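Local coordinates for protein putative glycosyl hydrolase (Bacteroides thetaiotaomicron VPI-5482, PDB 3K11) that is probably a hydrolase of the glycoside hydrolase family 88 type, consistent with cleavage of glycosidic substrates, though its own activity is not established, at residues 40-45 against 75-80. Residues are numbered along the deposited sequence; the frame is centred on the assembly and turned at random. Where two conformers were deposited one is given.
Sequences FAYIDK and GAFRLA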
loop_
_atom_site.group_PDB
_atom_site.type_symbol
_atom_site.label_atom_id
_atom_site.label_comp_id
_atom_site.label_asym_id
_atom_site.label_seq_id
_atom_site.Cartn_x
_atom_site.Cartn_y
_atom_site.Cartn_z
ATOM N N PHE A 40 1.509 -34.382 12.085
ATOM C CA PHE A 40 2.314 -35.568 11.842
ATOM C C PHE A 40 1.444 -36.828 11.813
ATOM O O PHE A 40 1.599 -37.684 10.935
ATOM C CB PHE A 40 3.390 -35.698 12.925
ATOM C CG PHE A 40 4.229 -36.933 12.786
ATOM C CD1 PHE A 40 5.035 -37.096 11.688
ATOM C CD2 PHE A 40 4.168 -37.955 13.732
ATOM C CE1 PHE A 40 5.794 -38.236 11.513
ATOM C CE2 PHE A 40 4.916 -39.098 13.566
ATOM C CZ PHE A 40 5.755 -39.230 12.457
ATOM N N ALA A 41 0.543 -36.959 12.771
ATOM C CA ALA A 41 -0.297 -38.184 12.826
ATOM C C ALA A 41 -1.122 -38.280 11.553
ATOM O O ALA A 41 -1.294 -39.339 10.964
ATOM C CB ALA A 41 -1.203 -38.169 14.055
ATOM N N TYR A 42 -1.632 -37.147 11.109
ATOM C CA TYR A 42 -2.419 -37.125 9.898
ATOM C C TYR A 42 -1.621 -37.537 8.665
ATOM O O TYR A 42 -2.035 -38.395 7.921
ATOM C CB TYR A 42 -3.011 -35.726 9.704
ATOM C CG TYR A 42 -3.748 -35.587 8.394
ATOM C CD1 TYR A 42 -4.894 -36.311 8.138
ATOM C CD2 TYR A 42 -3.310 -34.716 7.428
ATOM C CE1 TYR A 42 -5.555 -36.187 6.922
ATOM C CE2 TYR A 42 -3.961 -34.595 6.222
ATOM C CZ TYR A 42 -5.081 -35.315 5.976
ATOM O OH TYR A 42 -5.701 -35.151 4.743
ATOM N N ILE A 43 -0.458 -36.932 8.458
ATOM C CA ILE A 43 0.288 -37.207 7.231
ATOM C C ILE A 43 0.844 -38.629 7.238
ATOM O O ILE A 43 1.050 -39.200 6.182
ATOM C CB ILE A 43 1.401 -36.184 6.947
ATOM C CG1 ILE A 43 2.483 -36.196 8.043
ATOM C CG2 ILE A 43 0.776 -34.780 6.750
ATOM C CD1 ILE A 43 3.871 -36.169 7.504
ATOM N N ASP A 44 1.098 -39.151 8.427
ATOM C CA ASP A 44 1.646 -40.507 8.564
ATOM C C ASP A 44 0.689 -41.517 7.881
ATOM O O ASP A 44 1.126 -42.349 7.018
ATOM C CB ASP A 44 1.811 -40.816 10.049
ATOM C CG ASP A 44 2.571 -42.105 10.322
ATOM O OD1 ASP A 44 3.347 -42.581 9.448
ATOM O OD2 ASP A 44 2.397 -42.615 11.437
ATOM N N LYS A 45 -0.603 -41.405 8.240
ATOM C CA LYS A 45 -1.653 -42.293 7.674
ATOM C C LYS A 45 -2.019 -42.001 6.215
ATOM O O LYS A 45 -2.615 -42.843 5.558
ATOM C CB LYS A 45 -2.919 -42.435 8.565
ATOM C CG LYS A 45 -3.541 -41.199 9.276
ATOM C CD LYS A 45 -4.268 -40.207 8.355
ATOM C CE LYS A 45 -5.562 -40.749 7.843
ATOM N NZ LYS A 45 -6.513 -39.907 7.061
ATOM N N GLY A 75 -2.046 -42.444 -1.122
ATOM C CA GLY A 75 -2.614 -41.727 0.028
ATOM C C GLY A 75 -2.886 -40.313 -0.447
ATOM O O GLY A 75 -2.841 -40.060 -1.637
ATOM N N ALA A 76 -3.158 -39.378 0.455
ATOM C CA ALA A 76 -3.459 -38.006 0.030
ATOM C C ALA A 76 -2.255 -37.297 -0.518
ATOM O O ALA A 76 -2.410 -36.397 -1.325
ATOM C CB ALA A 76 -4.086 -37.177 1.205
ATOM N N PHE A 77 -1.039 -37.686 -0.106
ATOM C CA PHE A 77 0.158 -36.982 -0.535
ATOM C C PHE A 77 1.201 -37.919 -1.130
ATOM O O PHE A 77 1.395 -39.025 -0.608
ATOM C CB PHE A 77 0.770 -36.294 0.661
ATOM C CG PHE A 77 -0.203 -35.435 1.395
ATOM C CD1 PHE A 77 -0.683 -34.271 0.793
ATOM C CD2 PHE A 77 -0.727 -35.840 2.623
ATOM C CE1 PHE A 77 -1.645 -33.511 1.427
ATOM C CE2 PHE A 77 -1.660 -35.070 3.271
ATOM C CZ PHE A 77 -2.118 -33.882 2.657
ATOM N N ARG A 78 1.869 -37.461 -2.197
ATOM C CA ARG A 78 2.900 -38.247 -2.910
ATOM C C ARG A 78 4.162 -38.271 -2.068
ATOM O O ARG A 78 4.514 -37.264 -1.442
ATOM C CB ARG A 78 3.177 -37.630 -4.299
ATOM C CG ARG A 78 2.033 -37.764 -5.295
ATOM C CD ARG A 78 2.080 -36.794 -6.500
ATOM N NE ARG A 78 1.842 -35.405 -6.055
ATOM C CZ ARG A 78 2.613 -34.335 -6.318
ATOM N NH1 ARG A 78 3.693 -34.414 -7.110
ATOM N NH2 ARG A 78 2.278 -33.158 -5.800
ATOM N N LEU A 79 4.813 -39.429 -2.008
ATOM C CA LEU A 79 6.031 -39.602 -1.209
ATOM C C LEU A 79 7.286 -38.906 -1.715
ATOM O O LEU A 79 8.192 -38.648 -0.924
ATOM C CB LEU A 79 6.372 -41.098 -1.072
ATOM C CG LEU A 79 5.506 -41.982 -0.167
ATOM C CD1 LEU A 79 5.919 -43.498 -0.232
ATOM C CD2 LEU A 79 5.645 -41.528 1.275
ATOM N N ALA A 80 7.368 -38.654 -3.019
ATOM C CA ALA A 80 8.602 -38.118 -3.588
ATOM C C ALA A 80 8.385 -36.885 -4.419
ATOM O O ALA A 80 9.201 -36.573 -5.299
ATOM C CB ALA A 80 9.323 -39.150 -4.372
#
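Y42 and I43, near the end of helix 29-45, pack against F77 in the loop that leads into helix 82-98. Helix and loop belong to the helix-rich fold of the glycosyl hydrolase family 88, as in the (alpha/alpha)6 barrels of the six-hairpin clan.

The contact is apolar and buried, and it is small. The side chains of Y42 and F77 cross at about a right angle. The F77 ring presents its edge, with Y42 CE2 lying near its plane. CE2 of Y42 is 3.8 Å from CE2 of F77. The same Y42 CE2 is 4.1 Å from F77 CZ. With chi1 at 175°, CG of Y42 stands opposite the backbone N and beside the carbonyl carbon; this carries the ring end nearer the loop than the start of the side chain. I43 adds a looser touch through its CG2 branch, 4.3 Å from F77 CE2. A76 CB lies over one face of the F77 ring, toward the rim, and is 4.4 Å from Y42 OH.

Y42 OH is hydrogen-bonded to Q370 NE2, and A76 N to E46 OE1, just past the helix segment. F77 stacks with W84 and also meets Y400, which touches Y42 and I43 as well. G75 O is hydrogen-bonded to OG of S9 of a second subunit.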